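Local coordinates for PILD processed protein (Shewanella oneidensis, PDB 4D40) that is a type IV pilin that, once processed by the prepilin peptidase PilD, probably assembles into surface pili involved in cell adhesion, at residues Q10-T15 against S35-P40; A19-Y24 against G28-S33; F44-T49 against F53-K58. All coordinates share one frame; numbering follows the deposited sequence. Where two conformers were deposited one is given.

Contact 1: residues Q10-T15 against S35-P40; sequences QQYLVT and SLANSP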
ATOM      1  N   GLN A  10       3.657   0.771  -6.125  1.00 20.94           N
ATOM      2  CA  GLN A  10       3.755  -0.584  -5.597  1.00 21.98           C
ATOM      3  C   GLN A  10       4.992  -0.729  -4.722  1.00 24.78           C
ATOM      4  O   GLN A  10       4.928  -1.305  -3.636  1.00 24.65           O
ATOM      5  CB  GLN A  10       3.787  -1.606  -6.734  1.00 19.60           C
ATOM      6  CG  GLN A  10       2.436  -1.811  -7.393  1.00 22.63           C
ATOM      7  CD  GLN A  10       2.488  -2.676  -8.633  1.00 28.26           C
ATOM      8  OE1 GLN A  10       3.426  -3.450  -8.841  1.00 25.50           O
ATOM      9  NE2 GLN A  10       1.467  -2.549  -9.474  1.00 26.03           N
ATOM     10  N   GLN A  11       6.113  -0.193  -5.190  1.00 23.69           N
ATOM     11  CA  GLN A  11       7.362  -0.286  -4.444  1.00 25.15           C
ATOM     12  C   GLN A  11       7.240   0.410  -3.100  1.00 25.06           C
ATOM     13  O   GLN A  11       7.812  -0.037  -2.112  1.00 25.26           O
ATOM     14  CB  GLN A  11       8.510   0.320  -5.246  1.00 26.95           C
ATOM     15  CG  GLN A  11       8.960  -0.534  -6.412  1.00 36.94           C
ATOM     16  CD  GLN A  11      10.053   0.132  -7.227  1.00 53.24           C
ATOM     17  OE1 GLN A  11       9.814   1.124  -7.914  1.00 48.61           O
ATOM     18  NE2 GLN A  11      11.262  -0.408  -7.144  1.00 70.34           N
ATOM     19  N   TYR A  12       6.469   1.493  -3.063  1.00 23.60           N
ATOM     20  CA  TYR A  12       6.317   2.269  -1.841  1.00 22.82           C
ATOM     21  C   TYR A  12       5.396   1.554  -0.868  1.00 20.09           C
ATOM     22  O   TYR A  12       5.610   1.615   0.341  1.00 23.57           O
ATOM     23  CB  TYR A  12       5.778   3.662  -2.154  1.00 22.63           C
ATOM     24  CG  TYR A  12       5.663   4.563  -0.949  1.00 28.65           C
ATOM     25  CD1 TYR A  12       6.772   4.874  -0.187  1.00 29.48           C
ATOM     26  CD2 TYR A  12       4.444   5.122  -0.587  1.00 28.75           C
ATOM     27  CE1 TYR A  12       6.678   5.702   0.911  1.00 30.48           C
ATOM     28  CE2 TYR A  12       4.342   5.956   0.509  1.00 31.26           C
ATOM     29  CZ  TYR A  12       5.464   6.243   1.253  1.00 29.45           C
ATOM     30  OH  TYR A  12       5.375   7.076   2.344  1.00 31.89           O
ATOM     31  N   LEU A  13       4.369   0.891  -1.393  1.00 20.57           N
ATOM     32  CA  LEU A  13       3.496   0.071  -0.553  1.00 18.46           C
ATOM     33  C   LEU A  13       4.315  -1.034   0.093  1.00 20.26           C
ATOM     34  O   LEU A  13       4.102  -1.367   1.259  1.00 20.66           O
ATOM     35  CB  LEU A  13       2.346  -0.525  -1.361  1.00 20.44           C
ATOM     36  CG  LEU A  13       1.324   0.488  -1.894  1.00 22.74           C
ATOM     37  CD1 LEU A  13       0.345  -0.191  -2.828  1.00 22.82           C
ATOM     38  CD2 LEU A  13       0.587   1.141  -0.758  1.00 21.79           C
ATOM     39  N   VAL A  14       5.262  -1.585  -0.663  1.00 19.54           N
ATOM     40  CA  VAL A  14       6.068  -2.701  -0.171  1.00 19.47           C
ATOM     41  C   VAL A  14       6.997  -2.251   0.953  1.00 25.02           C
ATOM     42  O   VAL A  14       7.041  -2.887   2.004  1.00 21.54           O
ATOM     43  CB  VAL A  14       6.869  -3.354  -1.320  1.00 21.90           C
ATOM     44  CG1 VAL A  14       7.985  -4.268  -0.794  1.00 22.53           C
ATOM     45  CG2 VAL A  14       5.924  -4.144  -2.208  1.00 24.11           C
ATOM     46  N   THR A  15       7.723  -1.153   0.765  1.00 24.14           N
ATOM     47  CA  THR A  15       8.636  -0.714   1.818  1.00 23.91           C
ATOM     48  C   THR A  15       7.817  -0.262   3.032  1.00 23.49           C
ATOM     49  O   THR A  15       8.262  -0.387   4.174  1.00 22.41           O
ATOM     50  CB  THR A  15       9.587   0.401   1.344  1.00 33.16           C
ATOM     51  OG1 THR A  15       8.841   1.474   0.775  1.00 32.12           O
ATOM     52  CG2 THR A  15      10.557  -0.142   0.309  1.00 39.01           C
ATOM     53  N   SER A  35       2.715   7.319   8.860  1.00 29.37           N
ATOM     54  CA  SER A  35       2.868   8.498   8.020  0.52 30.34           C
ATOM     55  C   SER A  35       3.274   8.084   6.612  1.00 32.86           C
ATOM     56  O   SER A  35       4.269   7.381   6.421  1.00 33.96           O
ATOM     57  CB  SER A  35       3.903   9.452   8.618  0.52 35.54           C
ATOM     58  OG  SER A  35       3.981  10.649   7.866  0.52 38.56           O
ATOM     59  N   LEU A  36       2.493   8.515   5.628  1.00 24.77           N
ATOM     60  CA  LEU A  36       2.741   8.162   4.240  1.00 21.48           C
ATOM     61  C   LEU A  36       2.771   9.425   3.404  1.00 25.85           C
ATOM     62  O   LEU A  36       2.059  10.383   3.696  1.00 29.07           O
ATOM     63  CB  LEU A  36       1.669   7.209   3.718  1.00 20.31           C
ATOM     64  CG  LEU A  36       1.540   5.871   4.449  1.00 23.13           C
ATOM     65  CD1 LEU A  36       0.257   5.179   4.033  1.00 25.82           C
ATOM     66  CD2 LEU A  36       2.746   5.000   4.158  1.00 22.67           C
ATOM     67  N   ALA A  37       3.606   9.419   2.371  1.00 28.24           N
ATOM     68  CA  ALA A  37       3.782  10.588   1.511  1.00 32.11           C
ATOM     69  C   ALA A  37       3.015  10.430   0.211  1.00 30.85           C
ATOM     70  O   ALA A  37       3.271   9.504  -0.551  1.00 39.13           O
ATOM     71  CB  ALA A  37       5.250  10.805   1.224  1.00 34.67           C
ATOM     72  N   ASN A  38       2.084  11.344  -0.048  1.00 32.81           N
ATOM     73  CA  ASN A  38       1.361  11.351  -1.315  1.00 28.35           C
ATOM     74  C   ASN A  38       2.161  11.997  -2.440  1.00 34.14           C
ATOM     75  O   ASN A  38       3.120  12.734  -2.202  1.00 35.46           O
ATOM     76  CB  ASN A  38       0.024  12.078  -1.172  1.00 34.21           C
ATOM     77  CG  ASN A  38      -0.947  11.330  -0.300  1.00 39.05           C
ATOM     78  OD1 ASN A  38      -0.757  10.153  -0.019  1.00 34.00           O
ATOM     79  ND2 ASN A  38      -2.006  12.008   0.127  1.00 39.08           N
ATOM     80  N   SER A  39       1.749  11.698  -3.667  1.00 25.72           N
ATOM     81  CA  SER A  39       2.333  12.276  -4.869  1.00 23.51           C
ATOM     82  C   SER A  39       1.218  12.887  -5.695  1.00 24.83           C
ATOM     83  O   SER A  39       0.052  12.728  -5.368  1.00 25.97           O
ATOM     84  CB  SER A  39       3.063  11.213  -5.685  1.00 26.39           C
ATOM     85  OG  SER A  39       2.130  10.396  -6.374  1.00 26.88           O
ATOM     86  N   PRO A  40       1.567  13.572  -6.784  1.00 26.42           N
ATOM     87  CA  PRO A  40       0.514  14.073  -7.672  1.00 29.30           C
ATOM     88  C   PRO A  40      -0.309  12.959  -8.322  1.00 29.39           C
ATOM     89  O   PRO A  40      -1.373  13.244  -8.879  1.00 28.89           O
ATOM     90  CB  PRO A  40       1.295  14.853  -8.730  1.00 32.45           C
ATOM     91  CG  PRO A  40       2.576  15.222  -8.062  1.00 36.73           C
ATOM     92  CD  PRO A  40       2.898  14.077  -7.164  1.00 30.35           C
TER
HETATM   93  O   HOH W   1       6.425   6.734   4.534  1.00 48.16           O

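Contact 2: residues A19-Y24 against G28-S33; sequences ALERHY and GLYPAS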
ATOM      1  N   ALA A  19       8.105  -1.832   6.904  1.00 20.12           N
ATOM      2  CA  ALA A  19       8.224  -1.047   8.123  1.00 21.65           C
ATOM      3  C   ALA A  19       7.166  -1.475   9.144  1.00 18.94           C
ATOM      4  O   ALA A  19       7.440  -1.534  10.344  1.00 22.44           O
ATOM      5  CB  ALA A  19       8.100   0.432   7.811  1.00 25.67           C
ATOM      6  N   LEU A  20       5.962  -1.772   8.665  1.00 19.28           N
ATOM      7  CA  LEU A  20       4.890  -2.227   9.543  1.00 19.74           C
ATOM      8  C   LEU A  20       5.251  -3.552  10.213  1.00 20.86           C
ATOM      9  O   LEU A  20       4.922  -3.749  11.379  1.00 22.80           O
ATOM     10  CB  LEU A  20       3.579  -2.358   8.767  1.00 18.10           C
ATOM     11  CG  LEU A  20       2.956  -1.022   8.337  1.00 22.48           C
ATOM     12  CD1 LEU A  20       1.886  -1.254   7.286  1.00 23.62           C
ATOM     13  CD2 LEU A  20       2.377  -0.274   9.538  1.00 20.47           C
ATOM     14  N   GLU A  21       5.936  -4.443   9.496  1.00 19.36           N
ATOM     15  CA  GLU A  21       6.340  -5.727  10.082  1.00 19.37           C
ATOM     16  C   GLU A  21       7.407  -5.545  11.161  1.00 22.32           C
ATOM     17  O   GLU A  21       7.483  -6.332  12.099  1.00 24.09           O
ATOM     18  CB  GLU A  21       6.875  -6.690   9.017  1.00 24.66           C
ATOM     19  CG  GLU A  21       5.864  -7.533   8.242  1.00 35.48           C
ATOM     20  CD  GLU A  21       4.639  -7.960   9.037  1.00 28.86           C
ATOM     21  OE1 GLU A  21       4.759  -8.716  10.026  1.00 26.76           O
ATOM     22  OE2 GLU A  21       3.539  -7.553   8.643  1.00 25.99           O
ATOM     23  N   ARG A  22       8.241  -4.515  11.026  1.00 23.04           N
ATOM     24  CA  ARG A  22       9.250  -4.246  12.041  1.00 25.25           C
ATOM     25  C   ARG A  22       8.568  -3.776  13.318  1.00 22.05           C
ATOM     26  O   ARG A  22       8.960  -4.156  14.422  1.00 28.96           O
ATOM     27  CB  ARG A  22      10.262  -3.209  11.549  1.00 30.69           C
ATOM     28  CG  ARG A  22      11.283  -3.773  10.583  1.00 28.46           C
ATOM     29  CD  ARG A  22      12.461  -2.825  10.389  1.00 30.43           C
ATOM     30  NE  ARG A  22      12.071  -1.635   9.637  1.00 31.99           N
ATOM     31  CZ  ARG A  22      11.972  -1.582   8.311  1.00 35.93           C
ATOM     32  NH1 ARG A  22      12.225  -2.655   7.569  1.00 32.73           N
ATOM     33  NH2 ARG A  22      11.606  -0.453   7.724  1.00 29.74           N
ATOM     34  N   HIS A  23       7.529  -2.963  13.160  1.00 22.33           N
ATOM     35  CA  HIS A  23       6.747  -2.528  14.308  1.00 22.26           C
ATOM     36  C   HIS A  23       6.049  -3.722  14.943  1.00 22.06           C
ATOM     37  O   HIS A  23       6.064  -3.883  16.162  1.00 25.03           O
ATOM     38  CB  HIS A  23       5.718  -1.477  13.900  1.00 23.94           C
ATOM     39  CG  HIS A  23       5.004  -0.864  15.062  1.00 28.07           C
ATOM     40  ND1 HIS A  23       3.914  -1.455  15.662  1.00 32.50           N
ATOM     41  CD2 HIS A  23       5.233   0.283  15.746  1.00 34.70           C
ATOM     42  CE1 HIS A  23       3.494  -0.695  16.657  1.00 31.86           C
ATOM     43  NE2 HIS A  23       4.280   0.363  16.732  1.00 40.52           N
ATOM     44  N   TYR A  24       5.451  -4.560  14.098  1.00 22.96           N
ATOM     45  CA  TYR A  24       4.744  -5.751  14.555  1.00 21.79           C
ATOM     46  C   TYR A  24       5.682  -6.675  15.327  1.00 23.78           C
ATOM     47  O   TYR A  24       5.299  -7.259  16.347  1.00 24.45           O
ATOM     48  CB  TYR A  24       4.122  -6.494  13.366  1.00 21.73           C
ATOM     49  CG  TYR A  24       3.171  -7.609  13.755  1.00 20.66           C
ATOM     50  CD1 TYR A  24       3.640  -8.881  14.060  1.00 23.73           C
ATOM     51  CD2 TYR A  24       1.806  -7.386  13.811  1.00 24.38           C
ATOM     52  CE1 TYR A  24       2.766  -9.901  14.416  1.00 22.60           C
ATOM     53  CE2 TYR A  24       0.929  -8.394  14.165  1.00 25.99           C
ATOM     54  CZ  TYR A  24       1.409  -9.645  14.461  1.00 23.41           C
ATOM     55  OH  TYR A  24       0.527 -10.647  14.811  1.00 23.75           O
ATOM     56  N   GLY A  28       4.050  -6.849  18.706  1.00 25.63           N
ATOM     57  CA  GLY A  28       3.066  -7.915  18.627  1.00 23.72           C
ATOM     58  C   GLY A  28       1.760  -7.483  17.998  1.00 30.01           C
ATOM     59  O   GLY A  28       0.822  -8.277  17.907  1.00 24.24           O
ATOM     60  N   LEU A  29       1.721  -6.225  17.562  1.00 23.01           N
ATOM     61  CA  LEU A  29       0.538  -5.601  16.974  1.00 21.02           C
ATOM     62  C   LEU A  29       0.971  -4.592  15.919  1.00 26.69           C
ATOM     63  O   LEU A  29       2.092  -4.098  15.959  1.00 26.35           O
ATOM     64  CB  LEU A  29      -0.297  -4.892  18.038  1.00 24.92           C
ATOM     65  CG  LEU A  29      -1.056  -5.729  19.063  1.00 27.52           C
ATOM     66  CD1 LEU A  29      -1.670  -4.812  20.102  1.00 37.79           C
ATOM     67  CD2 LEU A  29      -2.124  -6.583  18.392  1.00 32.40           C
ATOM     68  N   TYR A  30       0.085  -4.273  14.984  1.00 23.45           N
ATOM     69  CA  TYR A  30       0.359  -3.187  14.045  1.00 20.31           C
ATOM     70  C   TYR A  30       0.036  -1.853  14.710  1.00 23.06           C
ATOM     71  O   TYR A  30      -0.747  -1.807  15.655  1.00 23.83           O
ATOM     72  CB  TYR A  30      -0.438  -3.371  12.753  1.00 20.13           C
ATOM     73  CG  TYR A  30       0.029  -4.558  11.952  1.00 18.18           C
ATOM     74  CD1 TYR A  30       1.285  -4.562  11.351  1.00 16.87           C
ATOM     75  CD2 TYR A  30      -0.775  -5.681  11.804  1.00 19.26           C
ATOM     76  CE1 TYR A  30       1.722  -5.650  10.618  1.00 19.74           C
ATOM     77  CE2 TYR A  30      -0.343  -6.773  11.073  1.00 19.91           C
ATOM     78  CZ  TYR A  30       0.906  -6.755  10.489  1.00 19.02           C
ATOM     79  OH  TYR A  30       1.331  -7.844   9.763  1.00 20.43           O
ATOM     80  N   PRO A  31       0.650  -0.759  14.224  1.00 20.39           N
ATOM     81  CA  PRO A  31       0.456   0.560  14.837  1.00 22.65           C
ATOM     82  C   PRO A  31      -0.882   1.206  14.508  1.00 20.13           C
ATOM     83  O   PRO A  31      -1.519   0.847  13.522  1.00 25.92           O
ATOM     84  CB  PRO A  31       1.597   1.389  14.245  1.00 21.62           C
ATOM     85  CG  PRO A  31       1.882   0.741  12.938  1.00 20.92           C
ATOM     86  CD  PRO A  31       1.680  -0.727  13.172  1.00 23.38           C
ATOM     87  N   ALA A  32      -1.274   2.174  15.328  1.00 22.48           N
ATOM     88  CA  ALA A  32      -2.527   2.889  15.133  1.00 24.49           C
ATOM     89  C   ALA A  32      -2.505   3.716  13.851  1.00 29.70           C
ATOM     90  O   ALA A  32      -3.552   3.956  13.246  1.00 28.72           O
ATOM     91  CB  ALA A  32      -2.809   3.782  16.322  1.00 28.66           C
ATOM     92  N   SER A  33      -1.316   4.163  13.451  1.00 23.88           N
ATOM     93  CA  SER A  33      -1.159   4.999  12.261  1.00 24.28           C
ATOM     94  C   SER A  33       0.215   4.846  11.626  1.00 27.13           C
ATOM     95  O   SER A  33       1.137   4.323  12.243  1.00 27.68           O
ATOM     96  CB  SER A  33      -1.388   6.474  12.609  1.00 34.70           C
ATOM     97  OG  SER A  33      -0.412   6.944  13.526  1.00 35.25           O
TER

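Contact 3: residues F44-T49 against F53-K58; sequences FSYTPT and FGFSLK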
ATOM      1  N   PHE A  44      -1.889   7.733  -0.692  1.00 22.15           N
ATOM      2  CA  PHE A  44      -1.635   6.510   0.072  1.00 17.57           C
ATOM      3  C   PHE A  44      -2.329   6.535   1.429  1.00 21.19           C
ATOM      4  O   PHE A  44      -2.396   7.581   2.081  1.00 24.05           O
ATOM      5  CB  PHE A  44      -0.134   6.312   0.268  1.00 20.26           C
ATOM      6  CG  PHE A  44       0.630   6.168  -1.014  1.00 23.82           C
ATOM      7  CD1 PHE A  44       0.797   4.925  -1.605  1.00 22.52           C
ATOM      8  CD2 PHE A  44       1.182   7.277  -1.633  1.00 25.31           C
ATOM      9  CE1 PHE A  44       1.505   4.793  -2.787  1.00 19.12           C
ATOM     10  CE2 PHE A  44       1.891   7.147  -2.808  1.00 24.56           C
ATOM     11  CZ  PHE A  44       2.047   5.901  -3.389  1.00 21.05           C
ATOM     12  N   SER A  45      -2.842   5.382   1.851  1.00 21.05           N
ATOM     13  CA  SER A  45      -3.500   5.272   3.142  1.00 20.48           C
ATOM     14  C   SER A  45      -3.123   3.973   3.840  1.00 22.45           C
ATOM     15  O   SER A  45      -2.818   2.976   3.191  1.00 19.15           O
ATOM     16  CB  SER A  45      -5.025   5.352   2.982  1.00 24.05           C
ATOM     17  OG  SER A  45      -5.525   4.266   2.208  1.00 26.33           O
ATOM     18  N   TYR A  46      -3.135   4.027   5.168  1.00 19.55           N
ATOM     19  CA  TYR A  46      -2.920   2.873   6.032  1.00 18.77           C
ATOM     20  C   TYR A  46      -4.129   2.716   6.938  1.00 21.04           C
ATOM     21  O   TYR A  46      -4.493   3.658   7.652  1.00 21.54           O
ATOM     22  CB  TYR A  46      -1.656   3.059   6.866  1.00 20.56           C
ATOM     23  CG  TYR A  46      -1.529   2.121   8.045  1.00 19.82           C
ATOM     24  CD1 TYR A  46      -1.220   0.791   7.850  1.00 17.35           C
ATOM     25  CD2 TYR A  46      -1.687   2.575   9.353  1.00 20.02           C
ATOM     26  CE1 TYR A  46      -1.083  -0.080   8.924  1.00 18.68           C
ATOM     27  CE2 TYR A  46      -1.542   1.708  10.441  1.00 20.43           C
ATOM     28  CZ  TYR A  46      -1.241   0.380  10.205  1.00 17.97           C
ATOM     29  OH  TYR A  46      -1.094  -0.502  11.257  1.00 21.59           O
ATOM     30  N   THR A  47      -4.749   1.540   6.894  1.00 18.72           N
ATOM     31  CA  THR A  47      -5.925   1.232   7.711  1.00 19.28           C
ATOM     32  C   THR A  47      -5.694  -0.045   8.504  1.00 24.29           C
ATOM     33  O   THR A  47      -5.801  -1.144   7.954  1.00 20.36           O
ATOM     34  CB  THR A  47      -7.189   1.062   6.844  1.00 18.91           C
ATOM     35  OG1 THR A  47      -7.364   2.225   6.027  1.00 22.80           O
ATOM     36  CG2 THR A  47      -8.424   0.886   7.706  1.00 22.85           C
ATOM     37  N   PRO A  48      -5.371   0.092   9.797  1.00 20.85           N
ATOM     38  CA  PRO A  48      -5.270  -1.109  10.625  1.00 20.14           C
ATOM     39  C   PRO A  48      -6.640  -1.680  10.930  1.00 23.63           C
ATOM     40  O   PRO A  48      -7.643  -0.968  10.869  1.00 25.55           O
ATOM     41  CB  PRO A  48      -4.595  -0.603  11.898  1.00 24.89           C
ATOM     42  CG  PRO A  48      -5.030   0.814  12.003  1.00 26.40           C
ATOM     43  CD  PRO A  48      -5.156   1.321  10.587  1.00 23.19           C
ATOM     44  N   THR A  49      -6.688  -2.963  11.251  1.00 23.19           N
ATOM     45  CA  THR A  49      -7.915  -3.545  11.745  1.00 24.27           C
ATOM     46  C   THR A  49      -8.141  -3.066  13.169  1.00 25.47           C
ATOM     47  O   THR A  49      -7.216  -2.596  13.829  1.00 25.01           O
ATOM     48  CB  THR A  49      -7.875  -5.069  11.705  1.00 25.94           C
ATOM     49  OG1 THR A  49      -6.781  -5.536  12.504  1.00 26.78           O
ATOM     50  CG2 THR A  49      -7.698  -5.544  10.282  1.00 27.19           C
ATOM     51  N   PHE A  53      -4.333  -6.679  14.450  1.00 24.70           N
ATOM     52  CA  PHE A  53      -3.633  -7.862  13.944  1.00 24.81           C
ATOM     53  C   PHE A  53      -3.576  -7.915  12.415  1.00 23.38           C
ATOM     54  O   PHE A  53      -2.918  -8.797  11.847  1.00 23.79           O
ATOM     55  CB  PHE A  53      -4.290  -9.137  14.480  1.00 27.12           C
ATOM     56  CG  PHE A  53      -3.932  -9.447  15.906  1.00 28.84           C
ATOM     57  CD1 PHE A  53      -2.631  -9.771  16.251  1.00 29.00           C
ATOM     58  CD2 PHE A  53      -4.898  -9.426  16.900  1.00 30.68           C
ATOM     59  CE1 PHE A  53      -2.298 -10.063  17.568  1.00 30.88           C
ATOM     60  CE2 PHE A  53      -4.571  -9.714  18.217  1.00 33.02           C
ATOM     61  CZ  PHE A  53      -3.271 -10.040  18.548  1.00 32.59           C
ATOM     62  N   GLY A  54      -4.252  -6.975  11.757  1.00 23.67           N
ATOM     63  CA  GLY A  54      -4.216  -6.860  10.309  1.00 23.17           C
ATOM     64  C   GLY A  54      -4.121  -5.417   9.853  1.00 22.41           C
ATOM     65  O   GLY A  54      -4.208  -4.501  10.670  1.00 23.63           O
ATOM     66  N   PHE A  55      -3.937  -5.213   8.551  1.00 20.07           N
ATOM     67  CA  PHE A  55      -3.999  -3.876   7.968  1.00 19.38           C
ATOM     68  C   PHE A  55      -4.254  -3.923   6.472  1.00 24.33           C
ATOM     69  O   PHE A  55      -4.114  -4.964   5.832  1.00 20.03           O
ATOM     70  CB  PHE A  55      -2.699  -3.095   8.225  1.00 18.96           C
ATOM     71  CG  PHE A  55      -1.509  -3.612   7.456  1.00 17.75           C
ATOM     72  CD1 PHE A  55      -1.321  -3.289   6.124  1.00 17.94           C
ATOM     73  CD2 PHE A  55      -0.564  -4.421   8.078  1.00 20.97           C
ATOM     74  CE1 PHE A  55      -0.232  -3.758   5.424  1.00 20.96           C
ATOM     75  CE2 PHE A  55       0.523  -4.888   7.385  1.00 21.23           C
ATOM     76  CZ  PHE A  55       0.692  -4.554   6.048  1.00 19.69           C
ATOM     77  N   SER A  56      -4.602  -2.764   5.924  1.00 19.45           N
ATOM     78  CA  SER A  56      -4.666  -2.569   4.488  1.00 20.97           C
ATOM     79  C   SER A  56      -3.928  -1.294   4.123  1.00 20.79           C
ATOM     80  O   SER A  56      -4.235  -0.222   4.651  1.00 21.57           O
ATOM     81  CB  SER A  56      -6.109  -2.482   4.006  1.00 20.05           C
ATOM     82  OG  SER A  56      -6.149  -2.113   2.635  1.00 21.01           O
ATOM     83  N   LEU A  57      -2.955  -1.427   3.227  1.00 16.45           N
ATOM     84  CA  LEU A  57      -2.289  -0.281   2.615  1.00 17.67           C
ATOM     85  C   LEU A  57      -2.897  -0.077   1.242  1.00 18.92           C
ATOM     86  O   LEU A  57      -3.053  -1.045   0.492  1.00 18.74           O
ATOM     87  CB  LEU A  57      -0.780  -0.514   2.492  1.00 19.14           C
ATOM     88  CG  LEU A  57       0.054  -0.360   3.758  1.00 17.41           C
ATOM     89  CD1 LEU A  57       1.437  -0.989   3.564  1.00 21.30           C
ATOM     90  CD2 LEU A  57       0.178   1.110   4.124  1.00 19.64           C
ATOM     91  N   LYS A  58      -3.250   1.162   0.898  1.00 18.07           N
ATOM     92  CA  LYS A  58      -3.800   1.419  -0.425  1.00 16.36           C
ATOM     93  C   LYS A  58      -3.106   2.575  -1.108  1.00 21.33           C
ATOM     94  O   LYS A  58      -2.639   3.513  -0.460  1.00 21.59           O
ATOM     95  CB  LYS A  58      -5.297   1.716  -0.364  1.00 20.88           C
ATOM     96  CG  LYS A  58      -6.129   0.575   0.189  1.00 21.48           C
ATOM     97  CD  LYS A  58      -7.609   0.876   0.061  1.00 27.58           C
ATOM     98  CE  LYS A  58      -8.441  -0.376   0.223  1.00 35.29           C
ATOM     99  NZ  LYS A  58      -8.366  -0.867   1.617  1.00 33.06           N
TER
HETATM  100  O   HOH W   2      -5.913   1.920   3.660  1.00 18.28           O

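Contact 1: residues Q10-T15 against S35-P40
Y12 reaches out from the helix with its phenol and meets the backbone of L36 and A37, which run past the end of its ring without regular structure. Its CG stands anti to the backbone N (chi1 -177°), a torsion that extends the ring away from the helix and carries the hydroxyl to the loop. There the amide of A37 donates to Y12, with A37 N 2.9 Å from Y12 OH and an N-H...O angle of 162°, so the bond is nearly straight. A water also bridges Y12 OH and S35 O: it stands an unusually short 2.5 Å from Y12 OH and donates to the carbonyl of S35, its oxygen 2.9 Å from S35 O. These links lie on a patch of the protein surface. They join the long N-terminal helix of the pilin fold to the αβ-loop, the segment that leads from that helix into the antiparallel sheet. Apolar contact is slight: one methyl of L36 sits beside the phenol, with L36 CD2 4.1 Å from Y12 CE2, and the two side chains approach at a slant. The branches of L36 also pack on F44, Y46 and L57 of the sheet. Apart from this apolar pair, the methyl of A37 lies beside the hydroxyl, with A37 CB 3.9 Å from Y12 OH. The Y12 ring makes an edge-to-face pair with F44. A phenylalanine in place of Y12 would keep the ring but would probably leave the A37 amide and the bridging water without their shared oxygen, loosening the loop's tie to the helix.

Contact 2: residues A19-Y24 against G28-S33
L20 meets the loop with two parts of its side chain: CB lies beside the Y30 ring, and the CD2 methyl packs on the proline, L20 CD2 to P31 CG being 3.6 Å. At E21 the chain is bent (chi2 -34°), which swings the carboxylate back to the phenol of Y30. The hydroxyl donates across a very short 2.5 Å from Y30 OH to E21 OE2; this oxygen lies in the plane of the Y30 ring, while the carboxylate is turned 78° from it. H23 uses an edge and a face. Its ND1-H points in the ring plane at the backbone carbonyl of L29, with H23 ND1 to L29 O 3.2 Å, while P31 CB rests over one face in a CH-pi contact, 3.8 Å from the H23 ring centroid. Y24 brings CD2 over the centre of the Y30 ring, 3.5 Å from Y30 CZ, the two rings being oblique to each other. The peptide of G28 covers a face of the Y24 ring, and the backbone bond from G28 N to Y24 O spans 2.7 Å. G28 has positive phi (85°), where a side chain would be jammed against the preceding carbonyl oxygen. This is a glycine-terminated helix C-terminus, at which the pilin's long helix ends and the αβ-loop folds back along its last turns.

Contact 3: residues F44-T49 against F53-K58
A β-hairpin formed by strands 42-48 and 55-61 holds this contact, the two short strand segments running antiparallel at 170° with axes 4.6 Å apart. S45 with K58 and T47 with S56 are hydrogen-bonded pairs, each closed by two amide-to-carbonyl bonds; Y46 with L57 and P48 with F55 are the non-hydrogen-bonded pairs between and beyond them. Beyond the paired strands, T49 N donates to G54 O (3.0 Å), approaching from above the plane of that carbonyl. T49 OG1 occupies the position between the backbone N and the carbonyl carbon (chi1 59°), from which it accepts the amide of G54, G54 N to T49 OG1 being 3.0 Å. D51 of the turn is a further partner of this hydroxyl. T49 CG2 packs on the G54 peptide so closely that a CB at G54 would be crowded, which suits glycine there. On the face carrying S45, T47, S56 and K58, one water lies 2.8 Å from S45 OG and equally far from T47 OG1, and donates to S56 O. K58 bends at its end (chi4 68°) and returns along this face to give NZ-H to its own strand, K58 NZ lying 2.7 Å from S56 OG. The opposite face is largely apolar. The Y46 ring brings CE1 against the CB of F55, with Y46 CE1 to F55 CB 3.5 Å, the rings oblique to each other. L57 CD2 lies 3.8 Å from Y46 CB. Y46 OH bonds to P31 O in the loop. This face lies under helix 2-27, where L20 packs on Y46, F55 and L57, while strand 42-48 forms an outer edge of the four-stranded sheet and strand 55-61 is flanked on its other side by strand 72-75.

How the contacts relate
Contacts 1 and 2 join the helix to the loop that follows it; contact 3 comes later, in the sheet. Contact 2 is nested inside the loop closed by contact 1, and both use helix 2-27, their centres about 16 Å apart. Contact 3, the hairpin of strands 42-48 and 55-61, has its centre about 13 Å from that of contact 1 and about 10 Å from that of contact 2. It touches both: N38 OD1 probably accepts a hydrogen bond from F44 N, and the Y30 ring packs on the backbone of F53. Two widely spaced ties thus hold the αβ-loop between helix and sheet, consistent with the compact globular head of a type IV pilin.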